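Local coordinates for protein iron aquisition yersiniabactin synthesis enzyme, YbtT (Escherichia coli, PDB 6BA9) that acts as a low-specificity type II thioesterase that maintains yersiniabactin production, probably by hydrolysing thioesters in the NRPS/PKS biosynthetic pathway, at residues A[93-97]-A[113-119]; A[123-127]-A[199-205]; A[193-198]-A[223-228]. The protein carries 1 engineered substitution. Residues are numbered along the deposited sequence.

Contact 1 of 3, residues A[93-97]-A[113-119]; sequences AQVAF and LIISGCH
Helix 91-105 of a beta-alpha-beta unit lies here along the strand that follows it in an alpha/beta-hydrolase sheet. Build 93-97 as regular helix, with Phe97 N bonded to Ala93 O at 2.9 Å, and 113-116 as extended strand. The two short axes approach to 8.0 Å and run nearly antiparallel, at 157°, the sense expected when a crossover helix returns before the next parallel strand. Ala93 sits opposite Ile115 (CA to CA 5.0 Å) and Phe97 opposite Leu113 (7.2 Å). Past the strand, Gly117 turns at positive phi (54/47), and Cys118 (-148/137) brings the chain back against the helix.

The packing is apolar. Small residues let the helix come close: Ala93 CB meets Cys118 CB at 3.6 Å and Ile115 CD1 at 4.0 Å, while Ala96 CB touches Leu113 CD1 at 3.9 Å. Ile115, in the mm rotamer, extends to the helix so that its CD1 also lies 4.0 Å from Phe97 CB. Phe97 (chi1 t) offers its ring edge to Leu113, CD1 to CD2 4.2 Å. Gln94 packs its CG on Cys118 SG (3.6 Å).

No direct hydrogen bond crosses between the segments. One water bridges them, accepting from Gln94 NE2 (3.0 Å) and donating to His119 O (2.8 Å); Gln94 OE1 is bonded to Thr172.

Helix 63-77 covers the face of Val95, strand 112-116 pairs with strands 84-89 and 190-195, and helix 233-243 packs on Ile114 across the sheet.

Contact 2 of 3, residues A[123-127]-A[199-205]; sequences LHSER and REASWQQ
At this surface contact of the alpha/beta-hydrolase fold, an irregular loop, 123-127, lies along the N-terminal approach to a short helix, and a salt bridge and waters join the two. Ser202 is the N-cap: its OG (chi1 p) accepts from Gln205 N at 3.1 Å. The two segments run loosely side by side, with CA distances of 7.6 Å for Leu123 and Gln205, 7.4 Å for Ser125 and Ala201, and 7.0 Å for Arg127 and Glu200; Glu126 (-69/-30) interrupts extended neighbours.

Arg127 (chi1 and chi2 t) holds one end. Its NE gives a straight bond to Glu200 OE1 (2.8 Å, 175°) and its NH2 one to Glu200 OE2 (2.9 Å), a two-pronged salt bridge with Glu200 at chi1 and chi2 m. Arg199 NH1 stands 3.7 Å from Arg127 NH2, but Asp143 bridges to both arginines and Glu140 to Arg127. Glu200 N donates to OD1 of Asp198, the residue just before the segment.

Gln205 (chi1 and chi2 m) buries the most surface and holds the other end, NE2 donating to His124 O at 2.9 Å and OE1 lying 3.2 Å from Leu123 CD1. Waters fill the gap between. One donates to Ser125 OG (3.2 Å) and Glu200 OE1 (2.7 Å). A second donates to Ser125 OG and Glu200 O and accepts from Arg127 N. A third accepts from Glu126 N and Gln205 NE2 and donates to Glu200 O. A fourth links Ser202 N with Glu126 OE1. Ser125 OG itself donates back to Arg127 O, 2.9 Å away.

Contact 3 of 3, residues A[193-198]-A[223-228]; sequences LCGSHD and DGDHFY
Tyr228 gives up the most surface here, at the first turn of a helix, with chi1 at p (66°). Its ring lies along the end of strand 190-195, CE2 3.3 Å from Gly195 N and OH 3.4 Å from Cys194 CA; a beta carbon on Gly195 would collide with the ring. The hydroxyl bonds onward to Ser116 OG.

Asp198 comes next. Its CA-to-CB bond points sideways, and the chi1 t rotamer brings the carboxylate to His226, whose ND1 donates to OD1 at 2.9 Å and OD2 at 3.0 Å, at the edge of the imidazole, near its plane. OD1 also accepts from Glu200 N. His226 (chi1 t) opens the middle of a type I turn, 225-228, closed by Tyr228 N to Asp225 O (3.0 Å); Asp225 OD1 also accepts from Phe227 N (3.0 Å), an Asx turn.

Ser196 (chi1 p) ties the two segments: its OG accepts from Gly224 N at 3.0 Å and shares a hydrogen bond with His197 ND1 (2.8 Å). His197 N donates to Gly224 O at 2.9 Å. Gly224 itself is fully extended (161/180). CA atoms of Ser196 and Asp223 lie 4.9 Å apart, those of Asp198 and Asp225 4.2 Å.

Asp198 and His226, on loops after strands 190-195 and 216-222, with His226 touching Ala90, the engineered replacement of a serine, are consistent with the acid and histidine of an alpha/beta-hydrolase catalytic triad.

The three contacts cluster, their centres 12 to 14 Å apart, within one alpha/beta-hydrolase domain. Contact 1 is buried in the core and closes first along the chain; contacts 2 and 3 follow and interleave, their segments alternating (123-127, 193-198, 199-205, 223-228). Strands 112-116 and 190-195 are neighbours in the sheet, so contacts 1 and 3 are joined by Ile115 O and Leu193 N, 2.9 Å apart. A separate side-chain link, probably a hydrogen bond, joins Ser116 OG and Tyr228 OH at 2.7 Å. His119 of contact 1 packs on Ser125 and Gln205 of contact 2. Contact 2 lies beside the Asp198-His226 pair through Glu200, whose CB is 3.5 Å from His226 ND1; the pair is probably part of the active site.

Contact 1 of 3, residues A[93-97]-A[113-119]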
loop_
_atom_site.group_PDB
_atom_site.type_symbol
_atom_site.label_atom_id
_atom_site.label_comp_id
_atom_site.label_asym_id
_atom_site.label_seq_id
_atom_site.Cartn_x
_atom_site.Cartn_y
_atom_site.Cartn_z
ATOM N N ALA A 93 1.050 -2.405 1.070
ATOM C CA ALA A 93 0.511 -3.760 0.961
ATOM C C ALA A 93 0.401 -4.422 2.329
ATOM O O ALA A 93 -0.536 -5.184 2.580
ATOM C CB ALA A 93 1.385 -4.605 0.036
ATOM N N GLN A 94 1.349 -4.148 3.222
ATOM C CA GLN A 94 1.307 -4.715 4.561
ATOM C C GLN A 94 0.109 -4.177 5.321
ATOM O O GLN A 94 -0.607 -4.927 5.985
ATOM C CB GLN A 94 2.596 -4.400 5.316
ATOM C CG GLN A 94 3.878 -4.889 4.648
ATOM C CD GLN A 94 5.112 -4.244 5.208
ATOM O OE1 GLN A 94 5.072 -3.107 5.688
ATOM N NE2 GLN A 94 6.229 -4.943 5.137
ATOM N N VAL A 95 -0.127 -2.867 5.224
ATOM C CA VAL A 95 -1.284 -2.271 5.880
ATOM C C VAL A 95 -2.580 -2.794 5.276
ATOM O O VAL A 95 -3.526 -3.117 6.004
ATOM C CB VAL A 95 -1.221 -0.734 5.859
ATOM C CG1 VAL A 95 -2.468 -0.159 6.518
ATOM C CG2 VAL A 95 0.025 -0.228 6.585
ATOM N N ALA A 96 -2.648 -2.891 3.948
ATOM C CA ALA A 96 -3.850 -3.387 3.287
ATOM C C ALA A 96 -4.148 -4.814 3.718
ATOM O O ALA A 96 -5.304 -5.147 3.998
ATOM C CB ALA A 96 -3.677 -3.320 1.768
ATOM N N PHE A 97 -3.122 -5.662 3.780
ATOM C CA PHE A 97 -3.291 -7.034 4.244
ATOM C C PHE A 97 -3.828 -7.082 5.669
ATOM O O PHE A 97 -4.818 -7.778 5.952
ATOM C CB PHE A 97 -1.941 -7.748 4.151
ATOM C CG PHE A 97 -1.921 -9.113 4.780
ATOM C CD1 PHE A 97 -2.677 -10.142 4.262
ATOM C CD2 PHE A 97 -1.129 -9.362 5.869
ATOM C CE1 PHE A 97 -2.623 -11.417 4.840
ATOM C CE2 PHE A 97 -1.074 -10.623 6.443
ATOM C CZ PHE A 97 -1.825 -11.639 5.929
ATOM N N LEU A 113 -8.450 -8.013 -2.389
ATOM C CA LEU A 113 -7.205 -7.516 -1.811
ATOM C C LEU A 113 -6.138 -7.539 -2.898
ATOM O O LEU A 113 -5.917 -8.583 -3.531
ATOM C CB LEU A 113 -6.757 -8.395 -0.649
ATOM C CG LEU A 113 -5.403 -8.048 -0.039
ATOM C CD1 LEU A 113 -5.381 -6.612 0.547
ATOM C CD2 LEU A 113 -5.023 -9.112 0.989
ATOM N N ILE A 114 -5.476 -6.400 -3.113
ATOM C CA ILE A 114 -4.415 -6.256 -4.106
ATOM C C ILE A 114 -3.109 -5.945 -3.370
ATOM O O ILE A 114 -2.975 -4.873 -2.745
ATOM C CB ILE A 114 -4.743 -5.207 -5.186
ATOM C CG1 ILE A 114 -6.062 -5.550 -5.911
ATOM C CG2 ILE A 114 -3.596 -5.107 -6.191
ATOM C CD1 ILE A 114 -7.251 -4.775 -5.422
ATOM N N ILE A 115 -2.170 -6.890 -3.417
ATOM C CA ILE A 115 -0.858 -6.792 -2.794
ATOM C C ILE A 115 0.135 -6.517 -3.918
ATOM O O ILE A 115 0.294 -7.348 -4.820
ATOM C CB ILE A 115 -0.529 -8.118 -2.085
ATOM C CG1 ILE A 115 -1.500 -8.372 -0.946
ATOM C CG2 ILE A 115 0.934 -8.186 -1.637
ATOM C CD1 ILE A 115 -1.415 -7.419 0.165
ATOM N N SER A 116 0.786 -5.363 -3.895
ATOM C CA SER A 116 1.686 -4.943 -4.960
ATOM C C SER A 116 3.082 -4.649 -4.417
ATOM O O SER A 116 3.239 -3.922 -3.428
ATOM C CB SER A 116 1.068 -3.706 -5.593
ATOM O OG SER A 116 1.859 -3.141 -6.622
ATOM N N GLY A 117 4.108 -5.176 -5.097
ATOM C CA GLY A 117 5.467 -4.742 -4.856
ATOM C C GLY A 117 5.930 -4.806 -3.417
ATOM O O GLY A 117 6.554 -3.849 -2.926
ATOM N N CYS A 118 5.677 -5.935 -2.746
ATOM C CA CYS A 118 6.004 -6.083 -1.334
ATOM C C CYS A 118 6.369 -7.527 -1.056
ATOM O O CYS A 118 5.686 -8.435 -1.526
ATOM C CB CYS A 118 4.784 -5.709 -0.491
ATOM S SG CYS A 118 5.093 -5.600 1.283
ATOM N N HIS A 119 7.432 -7.724 -0.279
ATOM C CA HIS A 119 7.760 -9.055 0.207
ATOM C C HIS A 119 6.702 -9.540 1.200
ATOM O O HIS A 119 6.008 -8.757 1.863
ATOM C CB HIS A 119 9.121 -9.043 0.901
ATOM C CG HIS A 119 9.160 -8.129 2.075
ATOM N ND1 HIS A 119 9.304 -6.764 1.943
ATOM C CD2 HIS A 119 9.014 -8.369 3.395
ATOM C CE1 HIS A 119 9.251 -6.207 3.138
ATOM N NE2 HIS A 119 9.087 -7.156 4.040
HETATM O O HOH W 1 5.763 -7.800 4.533
#

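Contact 2 of 3, residues A[123-127]-A[199-205]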
loop_
_atom_site.group_PDB
_atom_site.type_symbol
_atom_site.label_atom_id
_atom_site.label_comp_id
_atom_site.label_asym_id
_atom_site.label_seq_id
_atom_site.Cartn_x
_atom_site.Cartn_y
_atom_site.Cartn_z
ATOM N N LEU A 123 9.022 -12.749 5.479
ATOM C CA LEU A 123 10.296 -12.376 4.898
ATOM C C LEU A 123 10.688 -10.965 5.328
ATOM O O LEU A 123 9.922 -10.252 5.981
ATOM C CB LEU A 123 10.220 -12.467 3.375
ATOM C CG LEU A 123 9.787 -13.811 2.778
ATOM C CD1 LEU A 123 9.691 -13.730 1.286
ATOM C CD2 LEU A 123 10.758 -14.921 3.181
ATOM N N HIS A 124 11.909 -10.582 4.975
ATOM C CA HIS A 124 12.382 -9.210 5.112
ATOM C C HIS A 124 12.724 -8.654 3.737
ATOM O O HIS A 124 13.117 -9.389 2.828
ATOM C CB HIS A 124 13.644 -9.145 5.989
ATOM C CG HIS A 124 13.472 -9.732 7.355
ATOM N ND1 HIS A 124 13.043 -8.995 8.436
ATOM C CD2 HIS A 124 13.712 -10.980 7.824
ATOM C CE1 HIS A 124 13.001 -9.771 9.508
ATOM N NE2 HIS A 124 13.408 -10.979 9.164
ATOM N N SER A 125 12.593 -7.335 3.600
ATOM C CA SER A 125 13.050 -6.656 2.396
ATOM C C SER A 125 14.548 -6.858 2.210
ATOM O O SER A 125 15.316 -6.894 3.173
ATOM C CB SER A 125 12.749 -5.158 2.513
ATOM O OG SER A 125 13.235 -4.476 1.378
ATOM N N GLU A 126 14.981 -6.974 0.955
ATOM C CA GLU A 126 16.414 -7.092 0.738
ATOM C C GLU A 126 17.146 -5.792 1.068
ATOM O O GLU A 126 18.274 -5.839 1.562
ATOM C CB GLU A 126 16.705 -7.628 -0.665
ATOM C CG GLU A 126 16.365 -9.128 -0.759
ATOM C CD GLU A 126 16.607 -9.742 -2.128
ATOM O OE1 GLU A 126 15.633 -9.897 -2.909
ATOM O OE2 GLU A 126 17.776 -10.089 -2.413
ATOM N N ARG A 127 16.493 -4.640 0.895
ATOM C CA ARG A 127 17.048 -3.347 1.272
ATOM C C ARG A 127 16.456 -2.926 2.607
ATOM O O ARG A 127 15.237 -2.982 2.789
ATOM C CB ARG A 127 16.713 -2.296 0.216
ATOM C CG ARG A 127 17.456 -0.976 0.401
ATOM C CD ARG A 127 16.814 0.155 -0.346
ATOM N NE ARG A 127 16.764 -0.031 -1.800
ATOM C CZ ARG A 127 17.727 0.325 -2.636
ATOM N NH1 ARG A 127 18.871 0.830 -2.175
ATOM N NH2 ARG A 127 17.548 0.161 -3.943
ATOM N N ARG A 199 13.425 -3.075 -8.399
ATOM C CA ARG A 199 14.602 -3.485 -7.643
ATOM C C ARG A 199 14.320 -3.691 -6.162
ATOM O O ARG A 199 15.183 -4.224 -5.459
ATOM C CB ARG A 199 15.715 -2.451 -7.817
ATOM C CG ARG A 199 16.300 -2.459 -9.212
ATOM C CD ARG A 199 17.369 -1.384 -9.372
ATOM N NE ARG A 199 16.840 -0.078 -9.018
ATOM C CZ ARG A 199 17.363 0.739 -8.102
ATOM N NH1 ARG A 199 18.492 0.435 -7.477
ATOM N NH2 ARG A 199 16.752 1.880 -7.842
ATOM N N GLU A 200 13.140 -3.302 -5.675
ATOM C CA GLU A 200 12.814 -3.409 -4.263
ATOM C C GLU A 200 12.061 -4.681 -3.901
ATOM O O GLU A 200 12.065 -5.066 -2.728
ATOM C CB GLU A 200 11.965 -2.206 -3.814
ATOM C CG GLU A 200 12.531 -0.845 -4.198
ATOM C CD GLU A 200 13.982 -0.697 -3.829
ATOM O OE1 GLU A 200 14.397 -1.184 -2.750
ATOM O OE2 GLU A 200 14.736 -0.124 -4.639
ATOM N N ALA A 201 11.393 -5.323 -4.849
ATOM C CA ALA A 201 10.588 -6.508 -4.540
ATOM C C ALA A 201 10.604 -7.432 -5.746
ATOM O O ALA A 201 9.932 -7.190 -6.754
ATOM C CB ALA A 201 9.157 -6.149 -4.166
ATOM N N SER A 202 11.372 -8.501 -5.624
ATOM C CA SER A 202 11.486 -9.468 -6.692
ATOM C C SER A 202 10.215 -10.302 -6.820
ATOM O O SER A 202 9.376 -10.376 -5.920
ATOM C CB SER A 202 12.650 -10.408 -6.405
ATOM O OG SER A 202 12.343 -11.223 -5.284
ATOM N N TRP A 203 10.106 -10.993 -7.950
ATOM C CA TRP A 203 9.011 -11.933 -8.157
ATOM C C TRP A 203 8.934 -12.930 -7.003
ATOM O O TRP A 203 7.855 -13.192 -6.458
ATOM C CB TRP A 203 9.207 -12.654 -9.499
ATOM C CG TRP A 203 8.081 -13.590 -9.834
ATOM C CD1 TRP A 203 7.036 -13.333 -10.656
ATOM C CD2 TRP A 203 7.915 -14.947 -9.387
ATOM N NE1 TRP A 203 6.210 -14.429 -10.731
ATOM C CE2 TRP A 203 6.729 -15.429 -9.959
ATOM C CE3 TRP A 203 8.644 -15.790 -8.551
ATOM C CZ2 TRP A 203 6.258 -16.726 -9.719
ATOM C CZ3 TRP A 203 8.166 -17.076 -8.322
ATOM C CH2 TRP A 203 6.997 -17.515 -8.897
ATOM N N GLN A 204 10.082 -13.486 -6.609
ATOM C CA GLN A 204 10.127 -14.492 -5.550
ATOM C C GLN A 204 9.642 -13.926 -4.221
ATOM O O GLN A 204 8.892 -14.588 -3.489
ATOM C CB GLN A 204 11.561 -15.019 -5.427
ATOM C CG GLN A 204 12.085 -15.817 -6.651
ATOM C CD GLN A 204 12.395 -15.001 -7.940
ATOM O OE1 GLN A 204 12.634 -13.776 -7.935
ATOM N NE2 GLN A 204 12.410 -15.719 -9.065
ATOM N N GLN A 205 10.019 -12.683 -3.913
ATOM C CA GLN A 205 9.585 -12.061 -2.662
ATOM C C GLN A 205 8.066 -11.850 -2.636
ATOM O O GLN A 205 7.426 -11.999 -1.583
ATOM C CB GLN A 205 10.331 -10.735 -2.462
ATOM C CG GLN A 205 11.838 -10.855 -2.135
ATOM C CD GLN A 205 12.141 -11.166 -0.676
ATOM O OE1 GLN A 205 12.148 -12.326 -0.285
ATOM N NE2 GLN A 205 12.436 -10.128 0.128
HETATM O O HOH W 2 13.093 -1.832 -0.502
HETATM O O HOH W 3 14.509 -4.482 -1.333
HETATM O O HOH W 4 12.613 -7.414 -1.000
HETATM O O HOH W 5 13.608 -8.128 -3.564
HETATM O O HOH W 6 14.437 -12.587 -4.488
#

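Contact 3 of 3, residues A[193-198]-A[223-228]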
loop_
_atom_site.group_PDB
_atom_site.type_symbol
_atom_site.label_atom_id
_atom_site.label_comp_id
_atom_site.label_asym_id
_atom_site.label_seq_id
_atom_site.Cartn_x
_atom_site.Cartn_y
_atom_site.Cartn_z
ATOM N N LEU A 193 0.722 -8.373 -7.465
ATOM C CA LEU A 193 1.364 -7.636 -8.539
ATOM C C LEU A 193 2.830 -7.430 -8.200
ATOM O O LEU A 193 3.193 -7.190 -7.038
ATOM C CB LEU A 193 0.689 -6.273 -8.738
ATOM C CG LEU A 193 -0.779 -6.272 -9.143
ATOM C CD1 LEU A 193 -1.265 -4.845 -9.262
ATOM C CD2 LEU A 193 -0.974 -7.009 -10.455
ATOM N N CYS A 194 3.673 -7.511 -9.221
ATOM C CA CYS A 194 5.081 -7.154 -9.088
ATOM C C CYS A 194 5.528 -6.450 -10.362
ATOM O O CYS A 194 4.834 -6.468 -11.388
ATOM C CB CYS A 194 5.951 -8.363 -8.742
ATOM S SG CYS A 194 6.139 -9.550 -10.103
ATOM N N GLY A 195 6.693 -5.821 -10.276
ATOM C CA GLY A 195 7.251 -5.069 -11.388
ATOM C C GLY A 195 8.393 -5.801 -12.069
ATOM O O GLY A 195 9.265 -6.360 -11.413
ATOM N N SER A 196 8.393 -5.759 -13.405
ATOM C CA SER A 196 9.412 -6.479 -14.170
ATOM C C SER A 196 10.821 -6.077 -13.762
ATOM O O SER A 196 11.737 -6.913 -13.762
ATOM C CB SER A 196 9.229 -6.216 -15.669
ATOM O OG SER A 196 9.316 -4.845 -15.999
ATOM N N HIS A 197 11.018 -4.802 -13.454
ATOM C CA HIS A 197 12.322 -4.258 -13.101
ATOM C C HIS A 197 12.261 -3.523 -11.772
ATOM O O HIS A 197 12.937 -2.515 -11.574
ATOM C CB HIS A 197 12.856 -3.371 -14.229
ATOM C CG HIS A 197 13.107 -4.130 -15.492
ATOM N ND1 HIS A 197 12.093 -4.492 -16.356
ATOM C CD2 HIS A 197 14.248 -4.640 -16.016
ATOM C CE1 HIS A 197 12.601 -5.179 -17.363
ATOM N NE2 HIS A 197 13.907 -5.277 -17.186
ATOM N N ASP A 198 11.422 -4.017 -10.854
ATOM C CA ASP A 198 11.296 -3.434 -9.518
ATOM C C ASP A 198 12.447 -3.945 -8.665
ATOM O O ASP A 198 12.461 -5.113 -8.250
ATOM C CB ASP A 198 9.947 -3.818 -8.908
ATOM C CG ASP A 198 9.729 -3.226 -7.527
ATOM O OD1 ASP A 198 10.673 -2.666 -6.933
ATOM O OD2 ASP A 198 8.580 -3.288 -7.028
ATOM N N ASP A 223 5.132 -4.254 -16.389
ATOM C CA ASP A 223 6.418 -3.776 -16.883
ATOM C C ASP A 223 6.704 -2.392 -16.300
ATOM O O ASP A 223 5.959 -1.441 -16.551
ATOM C CB ASP A 223 6.411 -3.748 -18.414
ATOM C CG ASP A 223 6.420 -5.147 -19.028
ATOM O OD1 ASP A 223 6.778 -6.129 -18.327
ATOM O OD2 ASP A 223 6.084 -5.271 -20.227
ATOM N N GLY A 224 7.782 -2.275 -15.542
ATOM C CA GLY A 224 8.116 -1.026 -14.887
ATOM C C GLY A 224 9.079 -1.247 -13.739
ATOM O O GLY A 224 9.506 -2.369 -13.455
ATOM N N ASP A 225 9.434 -0.135 -13.090
ATOM C CA ASP A 225 10.286 -0.159 -11.912
ATOM C C ASP A 225 9.406 -0.082 -10.658
ATOM O O ASP A 225 8.189 -0.260 -10.728
ATOM C CB ASP A 225 11.358 0.937 -11.996
ATOM C CG ASP A 225 10.798 2.344 -11.943
ATOM O OD1 ASP A 225 9.635 2.574 -11.557
ATOM O OD2 ASP A 225 11.561 3.273 -12.292
ATOM N N HIS A 226 10.017 0.208 -9.503
ATOM C CA HIS A 226 9.273 0.159 -8.238
ATOM C C HIS A 226 8.072 1.097 -8.224
ATOM O O HIS A 226 7.121 0.872 -7.470
ATOM C CB HIS A 226 10.180 0.497 -7.043
ATOM C CG HIS A 226 9.528 0.291 -5.700
ATOM N ND1 HIS A 226 9.036 -0.927 -5.301
ATOM C CD2 HIS A 226 9.275 1.153 -4.689
ATOM C CE1 HIS A 226 8.508 -0.812 -4.090
ATOM N NE2 HIS A 226 8.646 0.442 -3.698
ATOM N N PHE A 227 8.077 2.155 -9.027
ATOM C CA PHE A 227 6.971 3.098 -9.027
ATOM C C PHE A 227 5.946 2.824 -10.128
ATOM O O PHE A 227 5.161 3.710 -10.480
ATOM C CB PHE A 227 7.506 4.530 -9.017
ATOM C CG PHE A 227 8.252 4.841 -7.744
ATOM C CD1 PHE A 227 7.562 5.114 -6.578
ATOM C CD2 PHE A 227 9.631 4.737 -7.689
ATOM C CE1 PHE A 227 8.234 5.347 -5.389
ATOM C CE2 PHE A 227 10.306 4.970 -6.508
ATOM C CZ PHE A 227 9.614 5.276 -5.363
ATOM N N TYR A 228 5.884 1.587 -10.609
ATOM C CA TYR A 228 4.916 1.213 -11.636
ATOM C C TYR A 228 3.463 1.573 -11.301
ATOM O O TYR A 228 2.701 1.852 -12.228
ATOM C CB TYR A 228 5.060 -0.261 -12.063
ATOM C CG TYR A 228 4.730 -1.300 -11.000
ATOM C CD1 TYR A 228 3.415 -1.626 -10.705
ATOM C CD2 TYR A 228 5.736 -1.969 -10.326
ATOM C CE1 TYR A 228 3.111 -2.576 -9.728
ATOM C CE2 TYR A 228 5.446 -2.925 -9.353
ATOM C CZ TYR A 228 4.136 -3.214 -9.065
ATOM O OH TYR A 228 3.893 -4.156 -8.098
HETATM O O HOH W 7 13.013 -0.186 -9.073
#